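Local coordinates for uncharacterized protein (Bacteroides uniformis, PDB 4IYK), which is of uncharacterised function but is thought to bind carbohydrate, pairing an N-terminal transthyretin-like domain with a C-terminal E-set-like domain, at residues K88-K93 and Y99-I104; G202-V207 and V213-A218. One frame throughout, in Å; residues are numbered along the deposited sequence.

Interaction 1. Residues K88-K93 and Y99-I104; sequences KDFVVK and YDFKVI. With EDO (1,2-ethanediol), chain I; EDO (1,2-ethanediol), chain D.
The carbonyl oxygen of Lys102 accepts a 2.9 Å hydrogen bond from O1 of a 1,2-ethanediol molecule (chain I), whose O2 lies 3.1 Å from the hydroxyl OH of Tyr99, the residue whose ring takes the edge of Phe90. The setting is the interior of the N-terminal beta domain, assigned by family to the transthyretin clan: 88-93 lies on an outermost strand of its four-stranded sheet, 99-104 on an outermost strand of its three-stranded sheet, and an aromatic cluster of Phe90, Tyr99 and Phe101 joins them. Phe90 and Tyr99 form a T-shaped pair, centroids 4.9 Å apart and planes at 72°. CE1 of Phe90 leads, standing 3.5 Å above the Tyr99 plane over the ring centre. Phe90 gets there with CG anti to its backbone N (chi1 -173°), swinging the ring across to the other sheet. The same CE1 comes within 3.8 Å of CZ of Phe101, but these two rings are nearly parallel and slid apart, so they barely overlap. Within its own segment Tyr99 turns CD1 over the centre of the Phe101 face. Ile17, Val75 and Phe77 add to this apolar core, and Phe90 is the second residue of a G1 beta bulge, in which it and Asp89 both face Tyr73. With an alanine in place of Tyr99, the edge of Phe90 would probably lose the face it points into, and O2 of the chain I diol its phenol partner. A second diol (chain D) lies over the opposite face of Tyr99, offset toward the rim with C1 3.9 Å above the plane. It closes on one residue's backbone: its O2 accepts from Asp100 N at 3.1 Å, while its O1 donates to Asp100 O at 3.0 Å.

Interaction 2. Residues G202-V207 and V213-A218; sequences GALADV and VRHNYA. With EDO (1,2-ethanediol), chain E.
A water molecule is wedged between the two segments where Ala205 and Val213 draw apart: it accepts from Ala205 N at 2.8 Å and faces Arg214 O and Asn216 OD1, either of which may take its protons. Asn216 OD1 has a second partner in Ile107 N, and its ND2 binds Asn81 O, so the amide is fixed from both ends. Beside the water, Ala203 and Asn216 pair directly as an antiparallel hydrogen-bonded pair, Ala203 N to Asn216 O and Asn216 N to Ala203 O, both 2.8 Å. Gly202 and Tyr217 follow as a non-hydrogen-bonded pair; CD1 of the Tyr217 ring approaches the bare CA of Gly202 to 3.7 Å, and the Tyr217 hydroxyl continues outward to Asp33. Together these pairs make the end of a beta hairpin, strands 196-206 and 216-224, in the C-terminal domain, by family an E-set member. On the side of the hairpin occupied by Leu204, a CH-pi contact sets its CB over one face of His215, 3.9 Å from the ring centroid and 20° off the normal. Phe142 meets the His215 ring edge-to-face. Leu204 has CG anti to the backbone N (chi1 -175°), which carries CD1 over the Val213-Arg214 backbone, 3.5 Å from Val213 O. Val213 reaches back with both methyls: CG1 touches Ala205 CB, and CG2 meets Val207 CB at 3.9 Å. A 1,2-ethanediol (chain E) bridges Val213 and Arg214, its O1 donating to Val213 O and its O2 accepting from Arg214 NH1 at 2.7 Å, near the guanidinium plane.

Overall arrangement
Interaction 1 lies in the N-terminal domain and interaction 2 in the C-terminal one, their centres 23 Å apart and their nearest atoms about 7 Å apart without touching. Two stretches of chain connect them. The loop between strands 67-77 and 85-92 supplies Gly80 and Asn81, which bond to Arg214, His215 and Asn216, and Phe82, which packs on Val103. The run after Ile104 continues through Pro105, Tyr106 and Ile107 to meet Ala203, Ala205 and Asn216. The hairpin of interaction 2 thus lies at the junction of the domains, whereas the aromatic cluster of interaction 1 is internal to one. Ethanediol, probably from the crystallisation liquor, binds at both; neither is an established carbohydrate site.

Interaction 1. Residues K88-K93 and Y99-I104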
loop_
_atom_site.group_PDB
_atom_site.type_symbol
_atom_site.label_atom_id
_atom_site.label_comp_id
_atom_site.label_asym_id
_atom_site.label_seq_id
_atom_site.Cartn_x
_atom_site.Cartn_y
_atom_site.Cartn_z
ATOM N N LYS A 88 -19.343 -12.696 -1.937
ATOM C CA LYS A 88 -19.897 -14.011 -2.274
ATOM C C LYS A 88 -20.545 -13.969 -3.674
ATOM O O LYS A 88 -21.058 -12.923 -4.077
ATOM C CB LYS A 88 -20.925 -14.472 -1.211
ATOM C CG LYS A 88 -20.386 -14.602 0.223
ATOM C CD LYS A 88 -19.552 -15.870 0.477
ATOM C CE LYS A 88 -20.369 -17.036 0.985
ATOM N NZ LYS A 88 -19.508 -18.135 1.514
ATOM N N ASP A 89 -20.528 -15.115 -4.396
ATOM C CA ASP A 89 -21.119 -15.339 -5.730
ATOM C C ASP A 89 -20.557 -14.367 -6.786
ATOM O O ASP A 89 -21.292 -13.700 -7.518
ATOM C CB ASP A 89 -22.657 -15.283 -5.685
ATOM C CG ASP A 89 -23.295 -16.159 -4.610
ATOM O OD1 ASP A 89 -22.717 -17.224 -4.283
ATOM O OD2 ASP A 89 -24.358 -15.772 -4.090
ATOM N N PHE A 90 -19.237 -14.340 -6.874
ATOM C CA PHE A 90 -18.473 -13.531 -7.810
ATOM C C PHE A 90 -18.354 -14.310 -9.124
ATOM O O PHE A 90 -17.655 -15.324 -9.172
ATOM C CB PHE A 90 -17.097 -13.238 -7.180
ATOM C CG PHE A 90 -16.209 -12.273 -7.928
ATOM C CD1 PHE A 90 -16.252 -10.908 -7.655
ATOM C CD2 PHE A 90 -15.266 -12.736 -8.839
ATOM C CE1 PHE A 90 -15.386 -10.018 -8.308
ATOM C CE2 PHE A 90 -14.416 -11.840 -9.507
ATOM C CZ PHE A 90 -14.487 -10.488 -9.242
ATOM N N VAL A 91 -19.061 -13.869 -10.176
ATOM C CA VAL A 91 -19.073 -14.570 -11.465
ATOM C C VAL A 91 -17.951 -14.063 -12.384
ATOM O O VAL A 91 -17.848 -12.863 -12.673
ATOM C CB VAL A 91 -20.470 -14.504 -12.168
ATOM C CG1 VAL A 91 -20.442 -15.131 -13.562
ATOM C CG2 VAL A 91 -21.548 -15.169 -11.319
ATOM N N VAL A 92 -17.114 -15.004 -12.841
ATOM C CA VAL A 92 -16.070 -14.732 -13.819
ATOM C C VAL A 92 -16.622 -15.273 -15.140
ATOM O O VAL A 92 -16.778 -16.482 -15.291
ATOM C CB VAL A 92 -14.676 -15.302 -13.439
ATOM C CG1 VAL A 92 -13.713 -15.262 -14.626
ATOM C CG2 VAL A 92 -14.085 -14.554 -12.245
ATOM N N LYS A 93 -16.979 -14.376 -16.061
ATOM C CA LYS A 93 -17.511 -14.751 -17.372
ATOM C C LYS A 93 -16.379 -15.165 -18.320
ATOM O O LYS A 93 -15.221 -14.763 -18.127
ATOM C CB LYS A 93 -18.318 -13.587 -17.989
ATOM C CG LYS A 93 -19.677 -13.376 -17.335
ATOM C CD LYS A 93 -20.684 -12.750 -18.294
ATOM C CE LYS A 93 -22.095 -12.791 -17.752
ATOM N NZ LYS A 93 -23.081 -12.268 -18.734
ATOM N N TYR A 99 -13.433 -5.628 -12.664
ATOM C CA TYR A 99 -14.086 -5.486 -11.354
ATOM C C TYR A 99 -13.212 -4.680 -10.387
ATOM O O TYR A 99 -12.075 -5.056 -10.050
ATOM C CB TYR A 99 -14.477 -6.839 -10.717
ATOM C CG TYR A 99 -15.468 -6.711 -9.571
ATOM C CD1 TYR A 99 -15.036 -6.437 -8.274
ATOM C CD2 TYR A 99 -16.834 -6.876 -9.782
ATOM C CE1 TYR A 99 -15.939 -6.322 -7.218
ATOM C CE2 TYR A 99 -17.751 -6.774 -8.728
ATOM C CZ TYR A 99 -17.295 -6.500 -7.445
ATOM O OH TYR A 99 -18.177 -6.387 -6.395
ATOM N N ASP A 100 -13.788 -3.586 -9.906
ATOM C CA ASP A 100 -13.141 -2.719 -8.936
ATOM C C ASP A 100 -13.697 -3.025 -7.552
ATOM O O ASP A 100 -14.907 -3.172 -7.392
ATOM C CB ASP A 100 -13.360 -1.241 -9.315
ATOM C CG ASP A 100 -12.675 -0.816 -10.609
ATOM O OD1 ASP A 100 -11.667 -1.458 -10.993
ATOM O OD2 ASP A 100 -13.144 0.159 -11.235
ATOM N N PHE A 101 -12.820 -3.172 -6.558
ATOM C CA PHE A 101 -13.268 -3.427 -5.189
ATOM C C PHE A 101 -13.184 -2.101 -4.419
ATOM O O PHE A 101 -12.176 -1.396 -4.523
ATOM C CB PHE A 101 -12.398 -4.529 -4.527
ATOM C CG PHE A 101 -12.456 -5.883 -5.194
ATOM C CD1 PHE A 101 -13.411 -6.820 -4.821
ATOM C CD2 PHE A 101 -11.510 -6.248 -6.147
ATOM C CE1 PHE A 101 -13.447 -8.084 -5.423
ATOM C CE2 PHE A 101 -11.547 -7.512 -6.754
ATOM C CZ PHE A 101 -12.511 -8.423 -6.386
ATOM N N LYS A 102 -14.230 -1.771 -3.668
ATOM C CA LYS A 102 -14.375 -0.573 -2.819
ATOM C C LYS A 102 -14.057 -0.956 -1.370
ATOM O O LYS A 102 -14.655 -1.881 -0.828
ATOM C CB LYS A 102 -15.793 0.022 -2.931
ATOM C CG LYS A 102 -16.296 0.206 -4.368
ATOM C CD LYS A 102 -15.969 1.563 -4.960
ATOM C CE LYS A 102 -16.744 1.825 -6.239
ATOM N NZ LYS A 102 -18.199 2.066 -5.992
ATOM N N VAL A 103 -13.081 -0.280 -0.759
ATOM C CA VAL A 103 -12.572 -0.662 0.563
ATOM C C VAL A 103 -12.456 0.546 1.510
ATOM O O VAL A 103 -12.526 1.701 1.078
ATOM C CB VAL A 103 -11.182 -1.379 0.395
ATOM C CG1 VAL A 103 -11.218 -2.458 -0.688
ATOM C CG2 VAL A 103 -10.037 -0.390 0.129
ATOM N N ILE A 104 -12.258 0.258 2.797
ATOM C CA ILE A 104 -12.025 1.259 3.837
ATOM C C ILE A 104 -10.590 1.053 4.279
ATOM O O ILE A 104 -10.346 0.082 5.015
ATOM C CB ILE A 104 -13.030 1.183 5.047
ATOM C CG1 ILE A 104 -14.486 1.418 4.601
ATOM C CG2 ILE A 104 -12.613 2.160 6.184
ATOM C CD1 ILE A 104 -15.560 0.946 5.641
HETATM C C1 EDO I . -17.516 -4.210 -1.859
HETATM O O1 EDO I . -17.219 -3.190 -0.905
HETATM C C2 EDO I . -16.544 -4.116 -3.070
HETATM O O2 EDO I . -16.814 -5.177 -3.949
HETATM C C1 EDO D . -17.693 -2.867 -9.295
HETATM O O1 EDO D . -17.691 -2.166 -8.054
HETATM C C2 EDO D . -16.925 -2.021 -10.349
HETATM O O2 EDO D . -16.434 -2.857 -11.388
#

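Interaction 2. Residues G202-V207 and V213-A218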
loop_
_atom_site.group_PDB
_atom_site.type_symbol
_atom_site.label_atom_id
_atom_site.label_comp_id
_atom_site.label_asym_id
_atom_site.label_seq_id
_atom_site.Cartn_x
_atom_site.Cartn_y
_atom_site.Cartn_z
ATOM N N GLY A 202 4.809 5.717 3.985
ATOM C CA GLY A 202 3.995 4.637 4.517
ATOM C C GLY A 202 3.516 4.928 5.936
ATOM O O GLY A 202 4.212 5.586 6.714
ATOM N N ALA A 203 2.339 4.421 6.294
ATOM C CA ALA A 203 1.784 4.557 7.643
ATOM C C ALA A 203 1.152 3.253 8.039
ATOM O O ALA A 203 0.304 2.737 7.314
ATOM C CB ALA A 203 0.766 5.692 7.717
ATOM N N LEU A 204 1.622 2.693 9.162
ATOM C CA LEU A 204 1.168 1.420 9.709
ATOM C C LEU A 204 0.195 1.662 10.871
ATOM O O LEU A 204 0.557 2.235 11.904
ATOM C CB LEU A 204 2.367 0.537 10.150
ATOM C CG LEU A 204 2.012 -0.894 10.649
ATOM C CD1 LEU A 204 1.410 -1.748 9.528
ATOM C CD2 LEU A 204 3.256 -1.595 11.274
ATOM N N ALA A 205 -1.040 1.205 10.699
ATOM C CA ALA A 205 -2.081 1.332 11.732
ATOM C C ALA A 205 -1.991 0.217 12.769
ATOM O O ALA A 205 -1.337 -0.794 12.544
ATOM C CB ALA A 205 -3.462 1.310 11.087
ATOM N N ASP A 206 -2.711 0.402 13.875
ATOM C CA ASP A 206 -2.934 -0.542 14.963
ATOM C C ASP A 206 -4.469 -0.689 15.061
ATOM O O ASP A 206 -5.167 0.307 15.291
ATOM C CB ASP A 206 -2.253 -0.019 16.236
ATOM C CG ASP A 206 -2.537 -0.816 17.496
ATOM O OD1 ASP A 206 -2.661 -2.060 17.403
ATOM O OD2 ASP A 206 -2.608 -0.201 18.574
ATOM N N VAL A 207 -4.992 -1.905 14.707
ATOM C CA VAL A 207 -6.413 -2.274 14.578
ATOM C C VAL A 207 -6.661 -3.709 15.112
ATOM O O VAL A 207 -5.816 -4.591 14.912
ATOM C CB VAL A 207 -6.873 -2.186 13.075
ATOM C CG1 VAL A 207 -8.395 -2.313 12.929
ATOM C CG2 VAL A 207 -6.367 -0.925 12.373
ATOM N N VAL A 213 -2.115 -6.300 10.305
ATOM C CA VAL A 213 -2.275 -4.999 9.682
ATOM C C VAL A 213 -1.048 -4.724 8.838
ATOM O O VAL A 213 0.073 -4.939 9.309
ATOM C CB VAL A 213 -2.528 -3.882 10.732
ATOM C CG1 VAL A 213 -2.553 -2.499 10.087
ATOM C CG2 VAL A 213 -3.818 -4.141 11.511
ATOM N N ARG A 214 -1.265 -4.243 7.602
ATOM C CA ARG A 214 -0.210 -3.875 6.654
ATOM C C ARG A 214 -0.214 -2.369 6.442
ATOM O O ARG A 214 -1.219 -1.711 6.724
ATOM C CB ARG A 214 -0.391 -4.606 5.301
ATOM C CG ARG A 214 -0.391 -6.143 5.390
ATOM C CD ARG A 214 0.944 -6.668 5.850
ATOM N NE ARG A 214 1.145 -8.076 5.519
ATOM C CZ ARG A 214 2.295 -8.727 5.683
ATOM N NH1 ARG A 214 3.360 -8.101 6.174
ATOM N NH2 ARG A 214 2.398 -10.001 5.335
ATOM N N HIS A 215 0.916 -1.819 5.950
ATOM C CA HIS A 215 1.037 -0.387 5.717
ATOM C C HIS A 215 0.080 0.136 4.691
ATOM O O HIS A 215 -0.191 -0.510 3.667
ATOM C CB HIS A 215 2.461 -0.022 5.194
ATOM C CG HIS A 215 3.557 -0.134 6.201
ATOM N ND1 HIS A 215 4.131 -1.337 6.490
ATOM C CD2 HIS A 215 4.208 0.839 6.876
ATOM C CE1 HIS A 215 5.072 -1.084 7.386
ATOM N NE2 HIS A 215 5.187 0.219 7.610
ATOM N N ASN A 216 -0.327 1.384 4.913
ATOM C CA ASN A 216 -1.019 2.224 3.957
ATOM C C ASN A 216 0.047 3.152 3.359
ATOM O O ASN A 216 1.044 3.419 4.007
ATOM C CB ASN A 216 -2.147 2.977 4.613
ATOM C CG ASN A 216 -3.316 2.088 4.946
ATOM O OD1 ASN A 216 -3.597 1.837 6.100
ATOM N ND2 ASN A 216 -4.024 1.592 3.937
ATOM N N TYR A 217 -0.160 3.624 2.130
ATOM C CA TYR A 217 0.809 4.422 1.401
ATOM C C TYR A 217 0.226 5.608 0.677
ATOM O O TYR A 217 -0.931 5.603 0.267
ATOM C CB TYR A 217 1.472 3.521 0.320
ATOM C CG TYR A 217 2.284 2.373 0.870
ATOM C CD1 TYR A 217 3.537 2.588 1.425
ATOM C CD2 TYR A 217 1.776 1.073 0.879
ATOM C CE1 TYR A 217 4.300 1.533 1.925
ATOM C CE2 TYR A 217 2.521 0.010 1.387
ATOM C CZ TYR A 217 3.789 0.247 1.902
ATOM O OH TYR A 217 4.569 -0.776 2.364
ATOM N N ALA A 218 1.088 6.588 0.443
ATOM C CA ALA A 218 0.877 7.715 -0.445
ATOM C C ALA A 218 1.469 7.299 -1.809
ATOM O O ALA A 218 2.238 6.341 -1.829
ATOM C CB ALA A 218 1.587 8.947 0.089
HETATM C C1 EDO E . 3.286 -5.024 9.503
HETATM O O1 EDO E . 2.445 -6.169 9.530
HETATM C C2 EDO E . 4.349 -5.152 8.387
HETATM O O2 EDO E . 3.793 -5.693 7.194
HETATM O O HOH W 1 -2.017 0.560 8.193
#